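Local coordinates for glutathione s-transferase protein (Ralstonia solanacearum, PDB 3TOU) that binds glutathione and probably acts as a glutathione transferase, joining the tripeptide's thiol to electrophilic substrates, at residues A[187-190]-A[191-194]. Residues are numbered along the deposited sequence; the frame is centred on the assembly and turned at random.
Sequences AFYT and RIEK
Two successive turns near the C-terminal end of helix 183-193, in the all-helical C-terminal domain of this glutathione transferase fold, meet through side chains three and four residues apart. Three i to i+4 backbone hydrogen bonds join the turns: R191 N to A187 O, I192 N to F188 O, and E193 N to Y189 O, the last at 2.8 Å. The broad rings of F188 and Y189 and the branched I192 together make the buried side of the helix, and the side chains of F188 and Y189 also touch helix 157-172, at V162 and A167 among others. F188 and I192 lie side by side, with CZ of F188 3.9 Å from CD1 of I192, while CG2 of I192 reaches CD1 of the Y189 ring, also at 3.9 Å. With CG of Y189 anti to the backbone N (chi1 -174°), the end of the ring comes nearer the next turn. There CB of E193 sits over one face, 4.0 Å from the ring centroid and 19° off the normal, a CH-pi contact, and OE1 of E193 approaches CE2 of Y189 at 3.4 Å. On another side R191 bends at chi3, folding its guanidinium back over the preceding turn. One face of this group covers CA of F188, and NH2 comes to the edge of the F188 ring, the two planes nearly perpendicular at 87°; the same NH2 donates to the carbonyl of T148. Beta-branching thus lets I192 touch both aromatic side chains, whereas R191, partly exposed like E193, spends its charged end tying this helix to the T148 backbone.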
loop_
_atom_site.group_PDB
_atom_site.type_symbol
_atom_site.label_atom_id
_atom_site.label_comp_id
_atom_site.label_asym_id
_atom_site.label_seq_id
_atom_site.Cartn_x
_atom_site.Cartn_y
_atom_site.Cartn_z
ATOM N N ALA A 187 -0.908 23.062 -12.803
ATOM C CA ALA A 187 -2.253 23.361 -13.285
ATOM C C ALA A 187 -3.285 22.385 -12.720
ATOM O O ALA A 187 -4.369 22.798 -12.286
ATOM C CB ALA A 187 -2.288 23.342 -14.810
ATOM N N PHE A 188 -2.932 21.097 -12.720
ATOM C CA PHE A 188 -3.782 20.054 -12.151
ATOM C C PHE A 188 -4.127 20.364 -10.696
ATOM O O PHE A 188 -5.298 20.270 -10.281
ATOM C CB PHE A 188 -3.082 18.695 -12.237
ATOM C CG PHE A 188 -3.780 17.601 -11.470
ATOM C CD1 PHE A 188 -4.817 16.870 -12.058
ATOM C CD2 PHE A 188 -3.404 17.305 -10.152
ATOM C CE1 PHE A 188 -5.465 15.857 -11.345
ATOM C CE2 PHE A 188 -4.063 16.302 -9.421
ATOM C CZ PHE A 188 -5.085 15.576 -10.026
ATOM N N TYR A 189 -3.106 20.719 -9.925
ATOM C CA TYR A 189 -3.294 20.933 -8.504
ATOM C C TYR A 189 -4.126 22.182 -8.231
ATOM O O TYR A 189 -4.970 22.167 -7.342
ATOM C CB TYR A 189 -1.961 20.978 -7.769
ATOM C CG TYR A 189 -2.146 21.065 -6.283
ATOM C CD1 TYR A 189 -2.641 19.976 -5.564
ATOM C CD2 TYR A 189 -1.860 22.249 -5.593
ATOM C CE1 TYR A 189 -2.825 20.053 -4.192
ATOM C CE2 TYR A 189 -2.054 22.344 -4.219
ATOM C CZ TYR A 189 -2.522 21.234 -3.524
ATOM O OH TYR A 189 -2.719 21.304 -2.176
ATOM N N THR A 190 -3.912 23.239 -9.021
ATOM C CA THR A 190 -4.745 24.448 -8.946
ATOM C C THR A 190 -6.235 24.103 -9.124
ATOM O O THR A 190 -7.092 24.646 -8.417
ATOM C CB THR A 190 -4.252 25.514 -9.991
ATOM O OG1 THR A 190 -2.960 25.998 -9.597
ATOM C CG2 THR A 190 -5.214 26.702 -10.106
ATOM N N ARG A 191 -6.531 23.177 -10.036
ATOM C CA ARG A 191 -7.913 22.731 -10.271
ATOM C C ARG A 191 -8.481 21.874 -9.135
ATOM O O ARG A 191 -9.665 21.994 -8.804
ATOM C CB ARG A 191 -8.026 21.950 -11.573
ATOM C CG ARG A 191 -7.753 22.767 -12.842
ATOM C CD ARG A 191 -8.178 22.005 -14.098
ATOM N NE ARG A 191 -7.469 20.737 -14.319
ATOM C CZ ARG A 191 -6.268 20.617 -14.893
ATOM N NH1 ARG A 191 -5.600 21.691 -15.288
ATOM N NH2 ARG A 191 -5.716 19.415 -15.062
ATOM N N ILE A 192 -7.659 21.000 -8.556
ATOM C CA ILE A 192 -8.175 20.077 -7.536
ATOM C C ILE A 192 -8.216 20.675 -6.128
ATOM O O ILE A 192 -9.089 20.317 -5.341
ATOM C CB ILE A 192 -7.456 18.687 -7.571
ATOM C CG1 ILE A 192 -8.431 17.579 -7.128
ATOM C CG2 ILE A 192 -6.146 18.704 -6.770
ATOM C CD1 ILE A 192 -7.916 16.173 -7.339
ATOM N N GLU A 193 -7.303 21.604 -5.822
ATOM C CA GLU A 193 -7.184 22.149 -4.461
ATOM C C GLU A 193 -8.398 22.973 -4.029
ATOM O O GLU A 193 -8.651 23.109 -2.839
ATOM C CB GLU A 193 -5.891 22.960 -4.277
ATOM C CG GLU A 193 -5.891 24.354 -4.922
ATOM C CD GLU A 193 -4.576 25.094 -4.718
ATOM O OE1 GLU A 193 -4.032 25.067 -3.593
ATOM O OE2 GLU A 193 -4.095 25.714 -5.687
ATOM N N LYS A 194 -9.151 23.479 -5.004
ATOM C CA LYS A 194 -10.327 24.302 -4.741
ATOM C C LYS A 194 -11.595 23.481 -4.483
ATOM O O LYS A 194 -12.637 24.049 -4.138
ATOM C CB LYS A 194 -10.555 25.299 -5.883
ATOM C CG LYS A 194 -10.814 24.652 -7.230
ATOM C CD LYS A 194 -11.063 25.695 -8.330
ATOM C CE LYS A 194 -10.958 25.078 -9.728
ATOM N NZ LYS A 194 -11.886 23.918 -9.925
#